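Local coordinates for heroin esterase (Rhodococcus sp., PDB 1LZL), which probably hydrolyses the acetyl esters of heroin, as a serine esterase of the alpha/beta hydrolase fold, at residues A[170-175]-A[235-240]; A[165-170]-A[182-187]; A[158-163]-A[188-193]. One frame throughout, in Å; residues are numbered along the deposited sequence. Where two conformers were deposited one is given.

Interaction 1 of 3, residues A[170-175]-A[235-240]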
loop_
_atom_site.group_PDB
_atom_site.type_symbol
_atom_site.label_atom_id
_atom_site.label_comp_id
_atom_site.label_asym_id
_atom_site.label_seq_id
_atom_site.Cartn_x
_atom_site.Cartn_y
_atom_site.Cartn_z
ATOM N N VAL A 170 -1.575 -3.635 -10.435
ATOM C CA VAL A 170 -0.479 -4.177 -11.257
ATOM C C VAL A 170 -0.945 -5.398 -12.030
ATOM O O VAL A 170 -0.591 -5.498 -13.227
ATOM C CB VAL A 170 0.746 -4.455 -10.372
ATOM C CG1 VAL A 170 1.791 -5.312 -11.115
ATOM C CG2 VAL A 170 1.359 -3.139 -9.892
ATOM N N LEU A 171 -1.766 -6.260 -11.470
ATOM C CA LEU A 171 -2.392 -7.355 -12.206
ATOM C C LEU A 171 -3.231 -6.784 -13.354
ATOM O O LEU A 171 -3.118 -7.267 -14.493
ATOM C CB LEU A 171 -3.268 -8.258 -11.333
ATOM C CG LEU A 171 -2.425 -9.230 -10.495
ATOM C CD1 LEU A 171 -3.245 -9.698 -9.297
ATOM C CD2 LEU A 171 -1.970 -10.394 -11.382
ATOM N N LYS A 172 -4.060 -5.778 -13.053
ATOM C CA LYS A 172 -4.936 -5.186 -14.061
ATOM C C LYS A 172 -4.121 -4.556 -15.164
ATOM O O LYS A 172 -4.451 -4.711 -16.375
ATOM C CB LYS A 172 -5.865 -4.155 -13.373
ATOM C CG LYS A 172 -6.870 -3.586 -14.390
ATOM C CD LYS A 172 -8.037 -2.949 -13.626
ATOM C CE LYS A 172 -8.997 -4.070 -13.197
ATOM N NZ LYS A 172 -10.214 -4.176 -14.074
ATOM N N ALA A 173 -3.030 -3.875 -14.853
ATOM C CA ALA A 173 -2.159 -3.215 -15.842
ATOM C C ALA A 173 -1.551 -4.246 -16.786
ATOM O O ALA A 173 -1.557 -4.057 -18.015
ATOM C CB ALA A 173 -1.100 -2.350 -15.158
ATOM N N ARG A 174 -1.081 -5.357 -16.190
ATOM C CA ARG A 174 -0.535 -6.400 -17.056
ATOM C C ARG A 174 -1.583 -6.962 -17.979
ATOM O O ARG A 174 -1.367 -7.092 -19.194
ATOM C CB ARG A 174 0.059 -7.513 -16.169
ATOM C CG ARG A 174 0.606 -8.649 -17.013
ATOM C CD ARG A 174 0.735 -9.933 -16.258
ATOM N NE ARG A 174 -0.556 -10.442 -15.823
ATOM C CZ ARG A 174 -0.730 -11.481 -14.982
ATOM N NH1 ARG A 174 0.301 -12.156 -14.456
ATOM N NH2 ARG A 174 -1.977 -11.826 -14.675
ATOM N N ASP A 175 -2.731 -7.313 -17.369
ATOM C CA ASP A 175 -3.784 -7.964 -18.151
ATOM C C ASP A 175 -4.341 -7.093 -19.267
ATOM O O ASP A 175 -4.686 -7.618 -20.343
ATOM C CB ASP A 175 -4.908 -8.398 -17.220
ATOM C CG ASP A 175 -4.547 -9.553 -16.318
ATOM O OD1 ASP A 175 -3.463 -10.155 -16.483
ATOM O OD2 ASP A 175 -5.348 -9.884 -15.413
ATOM N N SER A 235 -12.952 -11.277 -7.450
ATOM C CA SER A 235 -11.980 -10.883 -8.456
ATOM C C SER A 235 -10.531 -10.951 -7.983
ATOM O O SER A 235 -10.201 -10.602 -6.849
ATOM C CB SER A 235 -12.303 -9.424 -8.852
ATOM O OG SER A 235 -11.307 -9.004 -9.817
ATOM N N ILE A 236 -9.657 -11.414 -8.885
ATOM C CA ILE A 236 -8.218 -11.395 -8.573
ATOM C C ILE A 236 -7.746 -9.953 -8.385
ATOM O O ILE A 236 -6.678 -9.795 -7.764
ATOM C CB ILE A 236 -7.381 -12.071 -9.668
ATOM C CG1 ILE A 236 -7.406 -11.293 -11.003
ATOM C CG2 ILE A 236 -7.788 -13.527 -9.789
ATOM C CD1 ILE A 236 -6.407 -11.830 -12.006
ATOM N N TYR A 237 -8.472 -8.952 -8.874
ATOM C CA TYR A 237 -8.027 -7.585 -8.636
ATOM C C TYR A 237 -8.432 -7.104 -7.232
ATOM O O TYR A 237 -7.839 -6.114 -6.763
ATOM C CB TYR A 237 -8.574 -6.648 -9.708
ATOM C CG TYR A 237 -8.326 -7.184 -11.106
ATOM C CD1 TYR A 237 -7.058 -7.429 -11.572
ATOM C CD2 TYR A 237 -9.367 -7.451 -11.978
ATOM C CE1 TYR A 237 -6.800 -7.914 -12.832
ATOM C CE2 TYR A 237 -9.144 -7.946 -13.252
ATOM C CZ TYR A 237 -7.857 -8.163 -13.692
ATOM O OH TYR A 237 -7.643 -8.683 -14.957
ATOM N N ALA A 238 -9.403 -7.750 -6.603
ATOM C CA ALA A 238 -9.805 -7.494 -5.236
ATOM C C ALA A 238 -8.850 -8.207 -4.281
ATOM O O ALA A 238 -8.416 -7.617 -3.288
ATOM C CB ALA A 238 -11.244 -7.951 -4.974
ATOM N N ALA A 239 -8.577 -9.491 -4.564
ATOM C CA ALA A 239 -7.768 -10.331 -3.677
ATOM C C ALA A 239 -6.682 -10.992 -4.520
ATOM O O ALA A 239 -6.909 -12.124 -5.031
ATOM C CB ALA A 239 -8.631 -11.394 -2.977
ATOM N N PRO A 240 -5.584 -10.307 -4.765
ATOM C CA PRO A 240 -4.526 -10.814 -5.645
ATOM C C PRO A 240 -4.036 -12.202 -5.274
ATOM O O PRO A 240 -3.574 -12.922 -6.181
ATOM C CB PRO A 240 -3.430 -9.747 -5.477
ATOM C CG PRO A 240 -4.235 -8.474 -5.260
ATOM C CD PRO A 240 -5.341 -8.895 -4.337
HETATM O O HOH W 1 -8.930 -6.497 -16.125
#

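Interaction 2 of 3, residues A[165-170]-A[182-187]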
loop_
_atom_site.group_PDB
_atom_site.type_symbol
_atom_site.label_atom_id
_atom_site.label_comp_id
_atom_site.label_asym_id
_atom_site.label_seq_id
_atom_site.Cartn_x
_atom_site.Cartn_y
_atom_site.Cartn_z
ATOM N N LEU A 165 -4.389 -3.038 -3.074
ATOM C CA LEU A 165 -4.811 -2.222 -4.225
ATOM C C LEU A 165 -3.684 -2.082 -5.250
ATOM O O LEU A 165 -3.941 -2.155 -6.453
ATOM C CB LEU A 165 -5.250 -0.848 -3.740
ATOM C CG LEU A 165 -6.531 -0.801 -2.893
ATOM C CD1 LEU A 165 -6.711 0.554 -2.222
ATOM C CD2 LEU A 165 -7.763 -1.116 -3.720
ATOM N N ALA A 166 -2.431 -1.894 -4.773
ATOM C CA ALA A 166 -1.290 -1.837 -5.709
ATOM C C ALA A 166 -1.165 -3.145 -6.473
ATOM O O ALA A 166 -1.042 -3.170 -7.709
ATOM C CB ALA A 166 -0.057 -1.551 -4.870
ATOM N N ALA A 167 -1.163 -4.261 -5.754
ATOM C CA ALA A 167 -1.029 -5.577 -6.415
ATOM C C ALA A 167 -2.179 -5.807 -7.383
ATOM O O ALA A 167 -1.956 -6.351 -8.492
ATOM C CB ALA A 167 -0.962 -6.685 -5.381
ATOM N N GLY A 168 -3.400 -5.419 -7.059
ATOM C CA GLY A 168 -4.512 -5.576 -7.966
ATOM C C GLY A 168 -4.408 -4.674 -9.182
ATOM O O GLY A 168 -4.738 -5.108 -10.325
ATOM N N THR A 169 -3.959 -3.440 -8.952
ATOM C CA THR A 169 -3.711 -2.511 -10.043
ATOM C C THR A 169 -2.614 -3.032 -10.970
ATOM O O THR A 169 -2.730 -2.882 -12.209
ATOM C CB THR A 169 -3.297 -1.144 -9.464
ATOM O OG1 THR A 169 -4.447 -0.665 -8.711
ATOM C CG2 THR A 169 -3.019 -0.156 -10.581
ATOM N N VAL A 170 -1.575 -3.635 -10.435
ATOM C CA VAL A 170 -0.479 -4.177 -11.257
ATOM C C VAL A 170 -0.945 -5.398 -12.030
ATOM O O VAL A 170 -0.591 -5.498 -13.227
ATOM C CB VAL A 170 0.746 -4.455 -10.372
ATOM C CG1 VAL A 170 1.791 -5.312 -11.115
ATOM C CG2 VAL A 170 1.359 -3.139 -9.892
ATOM N N ALA A 182 7.154 -0.692 -14.308
ATOM C CA ALA A 182 8.571 -1.068 -14.193
ATOM C C ALA A 182 8.903 -1.776 -12.872
ATOM O O ALA A 182 9.863 -2.553 -12.803
ATOM C CB ALA A 182 9.460 0.158 -14.322
ATOM N N PHE A 183 8.130 -1.492 -11.829
ATOM C CA PHE A 183 8.463 -1.946 -10.466
ATOM C C PHE A 183 7.211 -1.951 -9.600
ATOM O O PHE A 183 6.351 -1.069 -9.777
ATOM C CB PHE A 183 9.528 -1.055 -9.851
ATOM C CG PHE A 183 10.134 -1.595 -8.551
ATOM C CD1 PHE A 183 10.912 -2.743 -8.554
ATOM C CD2 PHE A 183 9.905 -0.931 -7.357
ATOM C CE1 PHE A 183 11.507 -3.241 -7.397
ATOM C CE2 PHE A 183 10.501 -1.404 -6.193
ATOM C CZ PHE A 183 11.275 -2.555 -6.204
ATOM N N GLN A 184 7.134 -2.947 -8.710
ATOM C CA GLN A 184 6.007 -3.115 -7.792
ATOM C C GLN A 184 6.483 -3.114 -6.359
ATOM O O GLN A 184 7.347 -3.925 -6.034
ATOM C CB GLN A 184 5.300 -4.425 -8.170
ATOM C CG GLN A 184 4.174 -4.760 -7.202
ATOM C CD GLN A 184 3.358 -5.972 -7.612
ATOM O OE1 GLN A 184 2.141 -5.921 -7.529
ATOM N NE2 GLN A 184 4.050 -7.045 -8.013
ATOM N N PHE A 185 5.926 -2.266 -5.487
ATOM C CA PHE A 185 6.418 -2.139 -4.116
ATOM C C PHE A 185 5.259 -2.410 -3.153
ATOM O O PHE A 185 4.323 -1.567 -3.099
ATOM C CB PHE A 185 7.021 -0.738 -3.926
ATOM C CG PHE A 185 7.578 -0.530 -2.535
ATOM C CD1 PHE A 185 6.802 -0.107 -1.453
ATOM C CD2 PHE A 185 8.918 -0.792 -2.308
ATOM C CE1 PHE A 185 7.354 0.022 -0.199
ATOM C CE2 PHE A 185 9.470 -0.633 -1.046
ATOM C CZ PHE A 185 8.698 -0.243 0.018
ATOM N N LEU A 186 5.344 -3.505 -2.431
ATOM C CA LEU A 186 4.246 -3.955 -1.594
ATOM C C LEU A 186 4.654 -3.986 -0.137
ATOM O O LEU A 186 5.449 -4.885 0.250
ATOM C CB LEU A 186 3.771 -5.353 -2.077
ATOM C CG LEU A 186 3.387 -5.422 -3.565
ATOM C CD1 LEU A 186 2.910 -6.828 -3.910
ATOM C CD2 LEU A 186 2.310 -4.391 -3.940
ATOM N N GLU A 187 4.162 -3.072 0.675
ATOM C CA GLU A 187 4.567 -3.071 2.082
ATOM C C GLU A 187 3.445 -3.626 2.934
ATOM O O GLU A 187 2.331 -3.070 2.857
ATOM C CB GLU A 187 4.912 -1.614 2.449
ATOM C CG GLU A 187 5.351 -1.328 3.851
ATOM C CD GLU A 187 5.909 0.097 4.020
ATOM O OE1 GLU A 187 5.578 1.004 3.228
ATOM O OE2 GLU A 187 6.700 0.244 5.003
HETATM O O HOH W 2 0.527 -7.979 -8.328
#

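Interaction 3 of 3, residues A[158-163]-A[188-193]. Unlike the reference sequence in segment 158-163: Gln-159 (reference Glu).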
loop_
_atom_site.group_PDB
_atom_site.type_symbol
_atom_site.label_atom_id
_atom_site.label_comp_id
_atom_site.label_asym_id
_atom_site.label_seq_id
_atom_site.Cartn_x
_atom_site.Cartn_y
_atom_site.Cartn_z
ATOM N N GLY A 158 2.153 0.374 -2.463
ATOM C CA GLY A 158 1.258 0.839 -1.416
ATOM C C GLY A 158 1.523 0.046 -0.138
ATOM O O GLY A 158 2.309 -0.897 -0.153
ATOM N N GLN A 159 0.850 0.463 0.938
ATOM C CA GLN A 159 1.004 -0.187 2.227
ATOM C C GLN A 159 -0.319 -0.810 2.662
ATOM O O GLN A 159 -1.367 -0.148 2.497
ATOM C CB GLN A 159 1.442 0.865 3.291
ATOM C CG GLN A 159 1.701 0.302 4.675
ATOM C CD GLN A 159 2.293 1.280 5.668
ATOM O OE1 GLN A 159 3.078 0.932 6.550
ATOM N NE2 GLN A 159 1.921 2.552 5.553
ATOM N N SER A 160 -0.266 -2.010 3.261
ATOM C CA SER A 160 -1.431 -2.690 3.862
ATOM C C SER A 160 -2.556 -2.795 2.832
ATOM O O SER A 160 -2.269 -3.343 1.744
ATOM C CB SER A 160 -1.872 -1.925 5.111
ATOM O OG SER A 160 -2.922 -2.611 5.762
ATOM N N ALA A 161 -3.778 -2.299 3.050
ATOM C CA ALA A 161 -4.781 -2.355 1.972
ATOM C C ALA A 161 -4.291 -1.683 0.705
ATOM O O ALA A 161 -4.648 -2.115 -0.397
ATOM C CB ALA A 161 -6.067 -1.654 2.460
ATOM N N GLY A 162 -3.479 -0.628 0.845
ATOM C CA GLY A 162 -2.908 0.023 -0.342
ATOM C C GLY A 162 -1.962 -0.894 -1.106
ATOM O O GLY A 162 -1.822 -0.768 -2.325
ATOM N N GLY A 163 -1.291 -1.802 -0.391
ATOM C CA GLY A 163 -0.500 -2.832 -1.066
ATOM C C GLY A 163 -1.366 -3.836 -1.781
ATOM O O GLY A 163 -0.986 -4.352 -2.851
ATOM N N ILE A 188 3.736 -4.640 3.730
ATOM C CA ILE A 188 2.742 -5.318 4.587
ATOM C C ILE A 188 1.392 -5.454 3.863
ATOM O O ILE A 188 0.339 -5.088 4.346
ATOM C CB ILE A 188 2.632 -4.665 5.965
ATOM C CG1 ILE A 188 2.210 -3.172 6.009
ATOM C CG2 ILE A 188 3.942 -4.859 6.705
ATOM C CD1 ILE A 188 2.100 -2.550 7.402
ATOM N N PRO A 189 1.397 -6.001 2.625
ATOM C CA PRO A 189 0.162 -5.939 1.837
ATOM C C PRO A 189 -0.981 -6.803 2.341
ATOM O O PRO A 189 -0.729 -7.896 2.883
ATOM C CB PRO A 189 0.628 -6.481 0.450
ATOM C CG PRO A 189 1.787 -7.386 0.780
ATOM C CD PRO A 189 2.516 -6.657 1.901
ATOM N N GLU A 190 -2.229 -6.387 2.122
ATOM C CA GLU A 190 -3.473 -7.089 2.422
ATOM C C GLU A 190 -3.976 -7.673 1.109
ATOM O O GLU A 190 -4.492 -6.942 0.246
ATOM C CB GLU A 190 -4.461 -6.106 3.037
ATOM C CG GLU A 190 -5.801 -6.722 3.418
ATOM C CD GLU A 190 -6.736 -5.729 4.075
ATOM O OE1 GLU A 190 -6.421 -4.538 4.187
ATOM O OE2 GLU A 190 -7.827 -6.211 4.477
ATOM N N LEU A 191 -3.803 -9.005 0.949
ATOM C CA LEU A 191 -3.894 -9.642 -0.380
ATOM C C LEU A 191 -4.958 -10.732 -0.509
ATOM O O LEU A 191 -5.377 -11.062 -1.601
ATOM C CB LEU A 191 -2.545 -10.274 -0.745
ATOM C CG LEU A 191 -1.355 -9.318 -0.906
ATOM C CD1 LEU A 191 -0.048 -10.104 -0.880
ATOM C CD2 LEU A 191 -1.497 -8.491 -2.170
ATOM N N ASP A 192 -5.352 -11.327 0.636
ATOM C CA ASP A 192 -6.161 -12.559 0.560
ATOM C C ASP A 192 -7.359 -12.489 1.484
ATOM O O ASP A 192 -7.164 -12.372 2.695
ATOM C CB ASP A 192 -5.227 -13.722 0.971
ATOM C CG ASP A 192 -5.802 -15.091 0.651
ATOM O OD1 ASP A 192 -7.045 -15.134 0.442
ATOM O OD2 ASP A 192 -5.072 -16.098 0.620
ATOM N N ASP A 193 -8.574 -12.528 0.935
ATOM C CA ASP A 193 -9.774 -12.381 1.764
ATOM C C ASP A 193 -10.082 -13.662 2.524
ATOM O O ASP A 193 -10.967 -13.618 3.378
ATOM C CB ASP A 193 -10.984 -12.015 0.894
ATOM C CG ASP A 193 -11.230 -13.092 -0.140
ATOM O OD1 ASP A 193 -10.370 -13.374 -0.989
ATOM O OD2 ASP A 193 -12.335 -13.675 -0.061
#

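Interaction 1 of 3, residues A[170-175]-A[235-240]
The ring of Tyr-237 is sandwiched. Over the centre of one face lies CG1 of its own neighbour, Ile-236. On the opposite face sits Lys-172 CE, offset toward the rim and 3.8 Å from the ring centroid, a CH-pi contact. The CB of Leu-171 lies at the edge, in the ring plane, 3.9 Å from Tyr-237 CE1. The other flat group, the guanidinium of Arg-174, has Asp-175 CG at its edge, in its plane.

The lysine chain crosses the tyrosine at about a right angle. Its CG is anti to the backbone N (chi1 -176°), and bends at chi3 and chi4 fold the end over the ring. Lys-172 NZ then lies 4.4 Å from the ring centroid and off-centre, a cation-pi contact.

The phenol points along the helix to Asp-175. Tyr-237 OH donates to Asp-175 OD2 at 2.6 Å, on the anti lone pair. The carboxylate and ring planes stand 67° apart. The other oxygen, Asp-175 OD1, is gripped side-on by NE and NH2 of Arg-174, with NH2 at 2.9 Å on the syn lone pair. Arg-174 NH1 is held in turn by the carbonyls of Asp-245 and Thr-247.

Beside the ring, Leu-171 CD1 packs on Pro-240 CB at 3.8 Å. Tyr-269 of helix 263-275 touches both residues. In the loop, Ser-235 OG accepts from Tyr-237 N at 3.0 Å, an ST turn.

The contact packs one side of helix 161-176 against the loop before strand 252-257. Its chemistry is mixed: an aromatic face under an alkyl-ammonium chain, with a polar tip. The arginine probably favours the ionised form of Asp-175, consistent with its role as acceptor for the phenol.

Interaction 2 of 3, residues A[165-170]-A[182-187]
Gln-184 reaches from strand 183-187 to the helix with an extended chain. Its CG is anti to the backbone N (chi1 175°), and CD continues the line (chi2 174°). The CB points toward the helix. Contact begins at CD, which lies 3.9 Å from Val-170 CG1. The tip atom OE1 goes deepest. It sits 3.4 Å from Ala-167 CA and 3.5 Å from Val-170 CB, with both valine methyls close by. A water donates to Gln-184 OE1 at 2.7 Å and also to the carbonyl oxygen of Ala-167, bridging strand and helix. The other branch, NE2, bonds to Thr-252 OG1 on the next strand.

Two residues on, Leu-186 supplies the apolar part. Its CD2 meets Ala-166 CB at 3.8 Å, and its CD1 lies beside Ala-167 CB. The small alanines are consistent with the close approach: the axes of 165-170 and 183-187 come within 8.6 Å and run nearly antiparallel, at 155°. An alanine in place of Val-170 would remove both methyls beside the amide and would probably loosen the packing round Gln-184 CD and OE1.

This is the helix-to-second-strand packing of the beta-alpha-beta unit formed by 153-159, 161-176 and 183-187. A buried amide lies among aliphatic groups here. The water at OE1 and Thr-252 at NE2 give each end of the amide a partner and probably fix which way it is turned.

Interaction 3 of 3, residues A[158-163]-A[188-193]
One backbone hydrogen bond joins the segments. Glu-190 N donates to Ser-160 O at 3.1 Å, from well above the carbonyl plane. Two CA-H...O contacts flank it: Ser-160 CA lies 3.0 Å from Ile-188 O, and Pro-189 CA lies 3.6 Å from Ser-160 O.

The apolar contacts come from Ile-188 and Pro-189. Ile-188 and Gln-159 lie side by side, pointing the same way, with Ile-188 CG1 3.8 Å from Gln-159 CG. Pro-189 CB rests on the backbone of Gly-163. A CB on that glycine would clash with the proline.

One carboxylate takes part. Glu-190 is extended, with OE1 3.4 Å from Ala-161 CB and OE2 bonded to Ser-217 OG.

Ser-160 has phi 54° and psi -123°, the strained backbone of a nucleophile elbow. The deposited sequence, with Gln-159 where the reference has Glu, fits GxSxG, whose second position is variable. Ser-160 is probably the nucleophile of a triad with His-290 and Asp-260. The elbow turns from strand 153-159 into helix 161-176, and segment 188-193 continues from the neighbouring strand 183-187. Helix 211-222 packs on Glu-190 through Trp-218, and strand 252-257 meets Ile-188 and Pro-189.

In the fold
All three interactions use helix 161-176. Interaction 3 holds its N-terminal turn, interaction 2 its middle and interaction 1 its later turns. Interactions 2 and 3 are buried and reach the same sheet, through the neighbouring strands 183-187 and 153-159. Interaction 1 is only partly buried, about 14 Å from the chain centre to its own centre, and binds the helix to a loop. The chemistry follows. Charged and aromatic groups carry interaction 1. Aliphatic side chains and a single buried amide carry interaction 2. Interaction 3 depends largely on backbone at the probable nucleophile. Pro-240 and Ala-167 join interactions 1 and 2, while Ala-167 also meets Leu-191 of interaction 3.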